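PDB 2YXG: 4-hydroxy-tetrahydrodipicolinate synthase, which probably catalyses the condensation of aspartate beta-semialdehyde with pyruvate to 4-hydroxy-tetrahydrodipicolinate in the diaminopimelate route to lysine. Local coordinates for residues N79-A84 with F118-E123; S168-L173 with I193-K198; V250-N255 with K277-V282. One frame throughout, in Å; residues are numbered along the deposited sequence.

Interaction 1: residues N79-A84 with F118-E123; sequences NCTEEA and FGKVAE
Two successive outer helices of a TIM barrel meet here, Thr81 and Ala84 of helix 81-94 facing Lys120 and Val121 of helix 111-124. The approach is close at two points: the CA atoms of Ala84 and Val121 are 6.5 Å apart, and those of Thr81 and Lys120 are 7.4 Å apart. At the first, contact is methyl to methyl, with Ala84 CB 3.7 Å from Val121 CG2. This branch of Val121 lies beside its own backbone N, because chi1 of 171° sends CG1 anti to that nitrogen. At the second, Thr81 CG2 rests on the base of the lysine chain, 3.7 Å from Lys120 CB and 3.9 Å from Lys120 CG. With chi1 of -52°, Thr81 places OG1 beside its backbone N and presents the methyl to the lysine, whose chain crosses it at about a right angle. Lys120 then bends at chi2 and chi3, so that its ammonium end departs from the interface and the aliphatic stem alone does the packing. Leu266 of the second subunit packs on both Thr81 and Lys120, which brings this seam to the border between chains. Cys80 is the N-cap of helix 81-94, and the contact therefore uses that helix's first turn. The two helices follow the neighbouring parallel strands 71-75 and 98-102, and such side-by-side packing of successive helices outside the sheet is the (beta/alpha)8 barrel arrangement.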
ATOM      1  N   ASN A  79       7.069  20.267 -10.862  1.00 20.03           N
ATOM      2  CA  ASN A  79       7.129  20.229  -9.388  1.00 19.75           C
ATOM      3  C   ASN A  79       7.832  21.505  -8.837  1.00 20.52           C
ATOM      4  O   ASN A  79       8.171  21.588  -7.665  1.00 20.22           O
ATOM      5  CB  ASN A  79       7.783  18.901  -8.892  1.00 19.05           C
ATOM      6  CG  ASN A  79       9.237  18.820  -9.214  1.00 20.35           C
ATOM      7  OD1 ASN A  79       9.780  19.693  -9.931  1.00 21.26           O
ATOM      8  ND2 ASN A  79       9.920  17.807  -8.668  1.00 18.15           N
ATOM      9  N   CYS A  80       8.086  22.472  -9.716  1.00 20.60           N
ATOM     10  CA  CYS A  80       8.585  23.758  -9.301  1.00 21.25           C
ATOM     11  C   CYS A  80       7.534  24.782  -9.684  1.00 20.59           C
ATOM     12  O   CYS A  80       7.249  24.940 -10.881  1.00 19.81           O
ATOM     13  CB  CYS A  80       9.945  24.061 -10.033  1.00 20.78           C
ATOM     14  SG  CYS A  80      10.577  25.766  -9.770  1.00 23.01           S
ATOM     15  N   THR A  81       6.992  25.517  -8.709  1.00 21.17           N
ATOM     16  CA  THR A  81       5.883  26.457  -9.011  1.00 21.74           C
ATOM     17  C   THR A  81       6.263  27.544 -10.046  1.00 23.92           C
ATOM     18  O   THR A  81       5.499  27.856 -10.955  1.00 22.86           O
ATOM     19  CB  THR A  81       5.316  27.077  -7.743  1.00 22.22           C
ATOM     20  OG1 THR A  81       4.996  26.017  -6.819  1.00 22.23           O
ATOM     21  CG2 THR A  81       4.005  27.901  -8.014  1.00 19.70           C
ATOM     22  N   GLU A  82       7.475  28.073  -9.937  1.00 26.08           N
ATOM     23  CA  GLU A  82       7.953  29.110 -10.855  1.00 28.74           C
ATOM     24  C   GLU A  82       7.968  28.596 -12.285  1.00 26.78           C
ATOM     25  O   GLU A  82       7.608  29.312 -13.211  1.00 26.46           O
ATOM     26  CB  GLU A  82       9.365  29.613 -10.420  1.00 28.52           C
ATOM     27  CG  GLU A  82       9.944  30.763 -11.269  1.00 32.87           C
ATOM     28  CD  GLU A  82      11.447  31.104 -10.924  1.00 35.73           C
ATOM     29  OE1 GLU A  82      11.867  31.032  -9.738  1.00 44.73           O
ATOM     30  OE2 GLU A  82      12.217  31.458 -11.849  1.00 43.73           O
ATOM     31  N   GLU A  83       8.408  27.353 -12.463  1.00 25.72           N
ATOM     32  CA  GLU A  83       8.435  26.766 -13.781  1.00 25.09           C
ATOM     33  C   GLU A  83       7.038  26.447 -14.276  1.00 23.11           C
ATOM     34  O   GLU A  83       6.787  26.540 -15.501  1.00 22.02           O
ATOM     35  CB  GLU A  83       9.360  25.537 -13.820  1.00 25.26           C
ATOM     36  CG  GLU A  83       9.308  24.795 -15.147  1.00 27.44           C
ATOM     37  CD  GLU A  83      10.222  23.564 -15.236  1.00 31.13           C
ATOM     38  OE1 GLU A  83      10.027  22.582 -14.461  1.00 34.77           O
ATOM     39  OE2 GLU A  83      11.118  23.552 -16.137  1.00 38.80           O
ATOM     40  N   ALA A  84       6.113  26.068 -13.366  1.00 21.88           N
ATOM     41  CA  ALA A  84       4.709  25.764 -13.798  1.00 22.07           C
ATOM     42  C   ALA A  84       4.039  27.046 -14.372  1.00 21.97           C
ATOM     43  O   ALA A  84       3.382  27.018 -15.419  1.00 22.46           O
ATOM     44  CB  ALA A  84       3.826  25.108 -12.610  1.00 20.38           C
ATOM     45  N   PHE A 118      -1.221  25.504  -7.315  1.00 18.22           N
ATOM     46  CA  PHE A 118      -2.208  25.643  -8.441  1.00 19.90           C
ATOM     47  C   PHE A 118      -2.822  27.053  -8.469  1.00 20.60           C
ATOM     48  O   PHE A 118      -3.259  27.517  -9.488  1.00 20.10           O
ATOM     49  CB  PHE A 118      -3.338  24.569  -8.407  1.00 18.34           C
ATOM     50  CG  PHE A 118      -2.867  23.178  -8.752  1.00 20.30           C
ATOM     51  CD1 PHE A 118      -2.258  22.909  -9.995  1.00 22.08           C
ATOM     52  CD2 PHE A 118      -2.982  22.144  -7.851  1.00 20.71           C
ATOM     53  CE1 PHE A 118      -1.805  21.631 -10.319  1.00 21.33           C
ATOM     54  CE2 PHE A 118      -2.552  20.829  -8.196  1.00 21.99           C
ATOM     55  CZ  PHE A 118      -1.974  20.593  -9.411  1.00 20.31           C
ATOM     56  N   GLY A 119      -2.882  27.697  -7.300  1.00 22.83           N
ATOM     57  CA  GLY A 119      -3.317  29.095  -7.180  1.00 22.50           C
ATOM     58  C   GLY A 119      -2.429  30.006  -8.011  1.00 22.75           C
ATOM     59  O   GLY A 119      -2.933  30.834  -8.749  1.00 21.80           O
ATOM     60  N   LYS A 120      -1.108  29.839  -7.911  1.00 23.71           N
ATOM     61  CA  LYS A 120      -0.163  30.664  -8.708  1.00 24.62           C
ATOM     62  C   LYS A 120      -0.327  30.392 -10.203  1.00 24.57           C
ATOM     63  O   LYS A 120      -0.239  31.319 -11.021  1.00 24.70           O
ATOM     64  CB  LYS A 120       1.322  30.448  -8.299  1.00 25.74           C
ATOM     65  CG  LYS A 120       1.687  30.733  -6.817  1.00 31.75           C
ATOM     66  CD  LYS A 120       1.829  32.247  -6.482  1.00 40.45           C
ATOM     67  CE  LYS A 120       3.269  32.777  -6.751  1.00 45.50           C
ATOM     68  NZ  LYS A 120       3.400  34.305  -6.930  1.00 43.92           N
ATOM     69  N   VAL A 121      -0.536  29.124 -10.577  1.00 23.46           N
ATOM     70  CA  VAL A 121      -0.802  28.791 -11.979  1.00 23.37           C
ATOM     71  C   VAL A 121      -2.090  29.502 -12.470  1.00 24.46           C
ATOM     72  O   VAL A 121      -2.092  30.158 -13.520  1.00 22.85           O
ATOM     73  CB  VAL A 121      -0.848  27.248 -12.215  1.00 23.73           C
ATOM     74  CG1 VAL A 121      -1.319  26.904 -13.570  1.00 23.19           C
ATOM     75  CG2 VAL A 121       0.562  26.627 -11.955  1.00 22.06           C
ATOM     76  N   ALA A 122      -3.169  29.351 -11.695  1.00 24.78           N
ATOM     77  CA  ALA A 122      -4.457  29.907 -12.054  1.00 25.03           C
ATOM     78  C   ALA A 122      -4.403  31.440 -12.182  1.00 25.86           C
ATOM     79  O   ALA A 122      -5.006  31.979 -13.108  1.00 25.83           O
ATOM     80  CB  ALA A 122      -5.515  29.449 -11.078  1.00 24.18           C
ATOM     81  N   GLU A 123      -3.677  32.115 -11.284  1.00 26.83           N
ATOM     82  CA  GLU A 123      -3.464  33.569 -11.351  1.00 28.91           C
ATOM     83  C   GLU A 123      -2.631  34.022 -12.539  1.00 29.04           C
ATOM     84  O   GLU A 123      -2.717  35.183 -12.944  1.00 30.81           O
ATOM     85  CB  GLU A 123      -2.792  34.083 -10.073  1.00 29.38           C
ATOM     86  CG  GLU A 123      -3.787  34.304  -8.905  1.00 32.78           C
ATOM     87  CD  GLU A 123      -3.151  34.220  -7.504  1.00 33.53           C
ATOM     88  OE1 GLU A 123      -1.930  34.524  -7.354  1.00 35.93           O
ATOM     89  OE2 GLU A 123      -3.880  33.820  -6.551  1.00 37.46           O
TER

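Interaction 2: residues S168-L173 with I193-K198; sequences SQVSEL and IALGGK
Leu195 has the largest buried surface of this contact, and it divides its two methyls between Val170 and Ser171 of helix 168-177. One branch, Leu195 CD1, lies 3.9 Å from Val170 CG1, and the same valine methyl is 4.1 Å from Leu195 CB; it thus meets both ends of the leucine, the two side chains crossing at a slant. The other branch, Leu195 CD2, reaches Ser171 CB at 4.1 Å, the serine taking part through this carbon. With chi1 of 160°, Val170 holds CG1 anti to its backbone N, and this is the methyl that meets the leucine. The CA atoms of Ser171 and Leu195, 6.5 Å apart, mark the closest backbone approach. Immediately after the leucine the chain turns through Gly196, whose positive phi of 113° belongs to a Schellman motif; Gly196 N bonds back to Ile193 O at 2.8 Å. The third subunit covers this region: its Tyr232 bonds to Leu195 O and packs on Ser171. Within the chain, Leu195 comes at the C-terminal end region of helix 189-194, Val170 also lies against Glu162 of strand 157-162, Ile193 packs on helix 209-221, and Lys198 leads into strand 199-202.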
ATOM      1  N   SER A 168     -14.296   6.229  -5.483  1.00 25.95           N
ATOM      2  CA  SER A 168     -15.088   7.134  -4.640  1.00 26.95           C
ATOM      3  C   SER A 168     -14.449   8.499  -4.509  1.00 25.53           C
ATOM      4  O   SER A 168     -15.144   9.437  -4.141  1.00 25.76           O
ATOM      5  CB  SER A 168     -15.463   6.559  -3.287  1.00 26.91           C
ATOM      6  OG  SER A 168     -14.336   6.492  -2.539  1.00 30.25           O
ATOM      7  N   GLN A 169     -13.154   8.611  -4.827  1.00 23.26           N
ATOM      8  CA  GLN A 169     -12.619   9.948  -5.020  1.00 22.10           C
ATOM      9  C   GLN A 169     -13.334  10.657  -6.188  1.00 21.06           C
ATOM     10  O   GLN A 169     -13.584  11.862  -6.116  1.00 21.52           O
ATOM     11  CB  GLN A 169     -11.098  10.008  -5.169  1.00 21.11           C
ATOM     12  CG  GLN A 169     -10.605  11.439  -5.401  1.00 20.69           C
ATOM     13  CD  GLN A 169      -9.179  11.639  -4.999  1.00 22.19           C
ATOM     14  OE1 GLN A 169      -8.325  12.028  -5.822  1.00 27.90           O
ATOM     15  NE2 GLN A 169      -8.892  11.414  -3.722  1.00 19.10           N
ATOM     16  N   VAL A 170     -13.656   9.908  -7.236  1.00 20.18           N
ATOM     17  CA  VAL A 170     -14.416  10.444  -8.337  1.00 20.34           C
ATOM     18  C   VAL A 170     -15.849  10.840  -7.887  1.00 22.18           C
ATOM     19  O   VAL A 170     -16.365  11.898  -8.294  1.00 21.10           O
ATOM     20  CB  VAL A 170     -14.411   9.503  -9.606  1.00 21.28           C
ATOM     21  CG1 VAL A 170     -15.587   9.827 -10.562  1.00 14.46           C
ATOM     22  CG2 VAL A 170     -13.018   9.542 -10.340  1.00 19.97           C
ATOM     23  N   SER A 171     -16.495  10.057  -7.014  1.00 23.01           N
ATOM     24  CA  SER A 171     -17.810  10.539  -6.674  1.00 24.49           C
ATOM     25  C   SER A 171     -17.802  11.674  -5.696  1.00 24.65           C
ATOM     26  O   SER A 171     -18.707  12.466  -5.699  1.00 24.35           O
ATOM     27  CB  SER A 171     -18.883   9.463  -6.410  1.00 25.17           C
ATOM     28  OG  SER A 171     -18.396   8.354  -5.795  1.00 27.45           O
ATOM     29  N   GLU A 172     -16.752  11.782  -4.894  1.00 26.50           N
ATOM     30  CA  GLU A 172     -16.553  12.954  -4.037  1.00 28.43           C
ATOM     31  C   GLU A 172     -16.366  14.211  -4.856  1.00 26.27           C
ATOM     32  O   GLU A 172     -16.934  15.243  -4.499  1.00 27.27           O
ATOM     33  CB  GLU A 172     -15.408  12.746  -3.040  1.00 28.43           C
ATOM     34  CG  GLU A 172     -15.672  11.444  -2.204  1.00 33.33           C
ATOM     35  CD  GLU A 172     -14.454  10.780  -1.516  1.00 35.58           C
ATOM     36  OE1 GLU A 172     -13.299  11.325  -1.502  1.00 43.12           O
ATOM     37  OE2 GLU A 172     -14.676   9.660  -0.976  1.00 45.04           O
ATOM     38  N   LEU A 173     -15.596  14.134  -5.939  1.00 24.53           N
ATOM     39  CA  LEU A 173     -15.472  15.247  -6.879  1.00 24.97           C
ATOM     40  C   LEU A 173     -16.804  15.582  -7.558  1.00 26.12           C
ATOM     41  O   LEU A 173     -17.160  16.767  -7.676  1.00 25.51           O
ATOM     42  CB  LEU A 173     -14.397  15.013  -7.950  1.00 24.70           C
ATOM     43  CG  LEU A 173     -12.925  14.950  -7.458  1.00 24.25           C
ATOM     44  CD1 LEU A 173     -12.031  14.305  -8.487  1.00 24.62           C
ATOM     45  CD2 LEU A 173     -12.393  16.333  -7.077  1.00 22.15           C
ATOM     46  N   ILE A 193     -17.478   7.685 -16.377  1.00 21.48           N
ATOM     47  CA  ILE A 193     -18.612   8.363 -17.052  1.00 21.25           C
ATOM     48  C   ILE A 193     -19.982   8.024 -16.450  1.00 22.56           C
ATOM     49  O   ILE A 193     -20.845   8.906 -16.294  1.00 21.64           O
ATOM     50  CB  ILE A 193     -18.576   8.109 -18.564  1.00 21.07           C
ATOM     51  CG1 ILE A 193     -17.299   8.716 -19.187  1.00 21.16           C
ATOM     52  CG2 ILE A 193     -19.762   8.685 -19.232  1.00 20.52           C
ATOM     53  CD1 ILE A 193     -17.067   8.226 -20.654  1.00 20.17           C
ATOM     54  N   ALA A 194     -20.148   6.751 -16.075  1.00 23.08           N
ATOM     55  CA  ALA A 194     -21.332   6.301 -15.341  1.00 23.09           C
ATOM     56  C   ALA A 194     -21.515   7.103 -14.059  1.00 24.07           C
ATOM     57  O   ALA A 194     -22.651   7.429 -13.663  1.00 23.89           O
ATOM     58  CB  ALA A 194     -21.233   4.787 -15.027  1.00 22.19           C
ATOM     59  N   LEU A 195     -20.390   7.427 -13.417  1.00 24.34           N
ATOM     60  CA  LEU A 195     -20.422   8.174 -12.186  1.00 24.88           C
ATOM     61  C   LEU A 195     -20.696   9.649 -12.456  1.00 24.01           C
ATOM     62  O   LEU A 195     -20.960  10.378 -11.508  1.00 25.04           O
ATOM     63  CB  LEU A 195     -19.117   8.027 -11.404  1.00 23.80           C
ATOM     64  CG  LEU A 195     -19.039   6.777 -10.521  1.00 27.04           C
ATOM     65  CD1 LEU A 195     -17.577   6.538  -9.994  1.00 20.88           C
ATOM     66  CD2 LEU A 195     -20.053   6.816  -9.339  1.00 23.46           C
ATOM     67  N   GLY A 196     -20.640  10.047 -13.724  1.00 22.95           N
ATOM     68  CA  GLY A 196     -20.872  11.433 -14.189  1.00 22.82           C
ATOM     69  C   GLY A 196     -19.654  12.164 -14.782  1.00 22.06           C
ATOM     70  O   GLY A 196     -19.692  13.392 -14.987  1.00 21.08           O
ATOM     71  N   GLY A 197     -18.541  11.448 -15.013  1.00 21.14           N
ATOM     72  CA  GLY A 197     -17.417  12.093 -15.688  1.00 19.83           C
ATOM     73  C   GLY A 197     -17.824  12.418 -17.136  1.00 19.88           C
ATOM     74  O   GLY A 197     -18.743  11.795 -17.686  1.00 18.78           O
ATOM     75  N   LYS A 198     -17.073  13.298 -17.790  1.00 18.96           N
ATOM     76  CA  LYS A 198     -17.426  13.779 -19.091  1.00 20.03           C
ATOM     77  C   LYS A 198     -16.506  13.425 -20.213  1.00 20.79           C
ATOM     78  O   LYS A 198     -16.739  13.874 -21.325  1.00 21.86           O
ATOM     79  CB  LYS A 198     -17.505  15.304 -19.046  1.00 20.74           C
ATOM     80  CG  LYS A 198     -18.519  15.800 -18.082  1.00 21.32           C
ATOM     81  CD  LYS A 198     -19.878  15.255 -18.423  1.00 27.41           C
ATOM     82  CE  LYS A 198     -20.949  15.848 -17.465  1.00 31.43           C
ATOM     83  NZ  LYS A 198     -22.240  15.696 -18.133  1.00 33.89           N
TER

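Interaction 3: residues V250-N255 with K277-V282; sequences VKTALN and KILENV
Leu279 overlaps the shoulder between Thr252 and Ala253, and one methyl, CD2, makes the closest approaches. Leu279 CD2 sits 3.7 Å from Ala253 N and 3.9 Å from Ala253 CB, so it meets backbone as well as side chain. On the threonine side, Leu279 CD2 is 3.9 Å from Thr252 CG2 and 4.0 Å from Thr252 CB, four nearly equal approaches that seat the methyl between two successive residues of one helical turn. The torsions explain the reach: CG of Leu279 is anti to its backbone N (chi1 179°), and chi2 of 53° to CD1 leaves CD2 nearly anti to CA, so CD2 is the branch extending farthest toward helix 248-256. Thr252, with chi1 of -57°, turns OG1 back beside its own backbone N, where the hydroxyl hydrogen-bonds to Ile248 O one turn earlier. Its polar end is thus satisfied within its own helix, and the methyl is left to meet the leucine. The nearest CA atoms, those of Ala253 and Leu279, are 7.2 Å apart, a spacing bridged by the leucine, which meets both Ala253 and Thr252. On a different flank of helix 248-256, Lys251 forms a salt bridge with Glu46. The two helices belong to the C-terminal helical region that follows the barrel in this family. Leu279 additionally packs on Ala240, and Val282 on Leu237, so helix 273-286 lies against both helix 224-240 and helix 248-256.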
ATOM      1  N   VAL A 250       2.633   2.227 -25.724  1.00 18.91           N
ATOM      2  CA  VAL A 250       2.011   2.979 -26.805  1.00 18.42           C
ATOM      3  C   VAL A 250       2.993   3.322 -27.908  1.00 19.52           C
ATOM      4  O   VAL A 250       2.658   3.173 -29.070  1.00 20.91           O
ATOM      5  CB  VAL A 250       1.184   4.225 -26.322  1.00 18.70           C
ATOM      6  CG1 VAL A 250       2.076   5.379 -25.803  1.00 17.23           C
ATOM      7  CG2 VAL A 250       0.275   4.720 -27.443  1.00 16.88           C
ATOM      8  N   LYS A 251       4.215   3.710 -27.588  1.00 19.84           N
ATOM      9  CA  LYS A 251       5.165   3.962 -28.669  1.00 21.67           C
ATOM     10  C   LYS A 251       5.549   2.634 -29.400  1.00 22.08           C
ATOM     11  O   LYS A 251       5.742   2.585 -30.611  1.00 21.89           O
ATOM     12  CB  LYS A 251       6.384   4.675 -28.109  1.00 21.48           C
ATOM     13  CG  LYS A 251       6.848   5.868 -28.932  1.00 25.02           C
ATOM     14  CD  LYS A 251       8.051   6.655 -28.268  1.00 24.14           C
ATOM     15  CE  LYS A 251       7.938   8.108 -28.645  1.00 22.91           C
ATOM     16  NZ  LYS A 251       9.190   8.872 -28.455  1.00 24.84           N
ATOM     17  N   THR A 252       5.639   1.542 -28.643  1.00 21.80           N
ATOM     18  CA  THR A 252       6.041   0.284 -29.226  1.00 21.99           C
ATOM     19  C   THR A 252       4.956  -0.132 -30.209  1.00 22.76           C
ATOM     20  O   THR A 252       5.272  -0.530 -31.352  1.00 22.70           O
ATOM     21  CB  THR A 252       6.206  -0.735 -28.157  1.00 21.13           C
ATOM     22  OG1 THR A 252       7.169  -0.226 -27.233  1.00 24.57           O
ATOM     23  CG2 THR A 252       6.660  -2.056 -28.724  1.00 21.83           C
ATOM     24  N   ALA A 253       3.688  -0.002 -29.760  1.00 22.32           N
ATOM     25  CA  ALA A 253       2.540  -0.274 -30.569  1.00 22.12           C
ATOM     26  C   ALA A 253       2.468   0.588 -31.870  1.00 23.36           C
ATOM     27  O   ALA A 253       2.237   0.040 -32.944  1.00 22.85           O
ATOM     28  CB  ALA A 253       1.286  -0.128 -29.749  1.00 21.41           C
ATOM     29  N   LEU A 254       2.644   1.913 -31.763  1.00 23.21           N
ATOM     30  CA  LEU A 254       2.699   2.789 -32.959  1.00 24.92           C
ATOM     31  C   LEU A 254       3.810   2.385 -33.914  1.00 24.93           C
ATOM     32  O   LEU A 254       3.589   2.395 -35.104  1.00 25.49           O
ATOM     33  CB  LEU A 254       2.882   4.285 -32.608  1.00 23.65           C
ATOM     34  CG  LEU A 254       1.640   4.767 -31.845  1.00 25.65           C
ATOM     35  CD1 LEU A 254       1.874   6.120 -31.182  1.00 24.68           C
ATOM     36  CD2 LEU A 254       0.391   4.780 -32.790  1.00 23.38           C
ATOM     37  N   ASN A 255       4.997   2.078 -33.403  1.00 24.42           N
ATOM     38  CA  ASN A 255       6.063   1.588 -34.289  1.00 26.62           C
ATOM     39  C   ASN A 255       5.705   0.282 -35.017  1.00 26.12           C
ATOM     40  O   ASN A 255       5.984   0.124 -36.217  1.00 25.22           O
ATOM     41  CB  ASN A 255       7.390   1.417 -33.539  1.00 26.77           C
ATOM     42  CG  ASN A 255       8.025   2.745 -33.196  1.00 29.13           C
ATOM     43  OD1 ASN A 255       8.423   2.971 -32.056  1.00 31.82           O
ATOM     44  ND2 ASN A 255       8.124   3.637 -34.186  1.00 30.07           N
ATOM     45  N   LYS A 277       5.891  -9.488 -27.469  1.00 25.77           N
ATOM     46  CA  LYS A 277       5.060 -10.565 -28.022  1.00 25.41           C
ATOM     47  C   LYS A 277       3.613 -10.491 -27.548  1.00 23.41           C
ATOM     48  O   LYS A 277       2.716 -10.655 -28.307  1.00 21.50           O
ATOM     49  CB  LYS A 277       5.666 -11.912 -27.660  1.00 25.79           C
ATOM     50  CG  LYS A 277       7.019 -12.159 -28.271  1.00 25.75           C
ATOM     51  CD  LYS A 277       7.348 -13.671 -28.144  1.00 28.45           C
ATOM     52  CE  LYS A 277       8.809 -13.942 -28.603  1.00 34.08           C
ATOM     53  NZ  LYS A 277       9.125 -15.422 -28.570  1.00 36.04           N
ATOM     54  N   ILE A 278       3.411 -10.218 -26.275  1.00 24.40           N
ATOM     55  CA  ILE A 278       2.039 -10.050 -25.729  1.00 24.11           C
ATOM     56  C   ILE A 278       1.346  -8.879 -26.456  1.00 24.02           C
ATOM     57  O   ILE A 278       0.204  -8.985 -26.955  1.00 23.98           O
ATOM     58  CB  ILE A 278       2.056  -9.890 -24.168  1.00 23.86           C
ATOM     59  CG1 ILE A 278       2.323 -11.276 -23.507  1.00 26.29           C
ATOM     60  CG2 ILE A 278       0.671  -9.364 -23.642  1.00 21.25           C
ATOM     61  CD1 ILE A 278       3.103 -11.272 -22.219  1.00 24.60           C
ATOM     62  N   LEU A 279       2.059  -7.771 -26.556  1.00 23.78           N
ATOM     63  CA  LEU A 279       1.513  -6.617 -27.272  1.00 23.32           C
ATOM     64  C   LEU A 279       1.195  -6.981 -28.720  1.00 23.52           C
ATOM     65  O   LEU A 279       0.079  -6.655 -29.219  1.00 23.15           O
ATOM     66  CB  LEU A 279       2.462  -5.401 -27.199  1.00 23.43           C
ATOM     67  CG  LEU A 279       1.971  -4.147 -27.946  1.00 20.41           C
ATOM     68  CD1 LEU A 279       0.545  -3.707 -27.531  1.00 16.94           C
ATOM     69  CD2 LEU A 279       2.967  -3.054 -27.762  1.00 21.32           C
ATOM     70  N   GLU A 280       2.152  -7.647 -29.402  1.00 23.40           N
ATOM     71  CA  GLU A 280       1.955  -8.022 -30.793  1.00 24.20           C
ATOM     72  C   GLU A 280       0.705  -8.879 -30.975  1.00 23.11           C
ATOM     73  O   GLU A 280      -0.059  -8.714 -31.934  1.00 23.08           O
ATOM     74  CB  GLU A 280       3.131  -8.816 -31.355  1.00 24.47           C
ATOM     75  CG  GLU A 280       4.331  -8.028 -31.798  1.00 27.91           C
ATOM     76  CD  GLU A 280       5.547  -8.949 -32.010  1.00 30.98           C
ATOM     77  OE1 GLU A 280       5.313 -10.161 -32.098  1.00 36.98           O
ATOM     78  OE2 GLU A 280       6.710  -8.497 -32.097  1.00 36.28           O
ATOM     79  N   ASN A 281       0.509  -9.820 -30.073  1.00 23.07           N
ATOM     80  CA  ASN A 281      -0.638 -10.730 -30.220  1.00 23.58           C
ATOM     81  C   ASN A 281      -1.920  -9.951 -30.054  1.00 22.31           C
ATOM     82  O   ASN A 281      -2.858 -10.172 -30.798  1.00 22.22           O
ATOM     83  CB  ASN A 281      -0.561 -11.929 -29.248  1.00 23.12           C
ATOM     84  CG  ASN A 281       0.638 -12.826 -29.528  1.00 25.13           C
ATOM     85  OD1 ASN A 281       1.200 -12.772 -30.600  1.00 22.64           O
ATOM     86  ND2 ASN A 281       1.048 -13.636 -28.539  1.00 27.29           N
ATOM     87  N   VAL A 282      -1.975  -9.032 -29.092  1.00 22.94           N
ATOM     88  CA  VAL A 282      -3.203  -8.252 -28.965  1.00 23.55           C
ATOM     89  C   VAL A 282      -3.472  -7.354 -30.198  1.00 23.39           C
ATOM     90  O   VAL A 282      -4.616  -7.262 -30.643  1.00 22.44           O
ATOM     91  CB  VAL A 282      -3.468  -7.542 -27.567  1.00 24.83           C
ATOM     92  CG1 VAL A 282      -2.698  -8.147 -26.374  1.00 23.97           C
ATOM     93  CG2 VAL A 282      -3.480  -6.002 -27.636  1.00 23.48           C
TER

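How the interactions relate
The three contacts follow one another along the chain without interleaving. Interactions 1 and 2 lie outside the parallel barrel, with centres 26 Å apart; the first links the helices after strands 71-75 and 98-102, the second sets helix 168-177 against the end of helix 189-194 and the turn that leads to strand 199-202. Interaction 3 joins helices beyond that last barrel strand; its centre is 36 Å from that of interaction 1, on the opposite side of the chain's centre, and 31 Å from that of interaction 2. Interaction 1 borders the second subunit and interaction 2 the third, whereas interaction 3 is touched by no other chain, consistent with a dimer-of-dimers tetramer using different faces of each barrel.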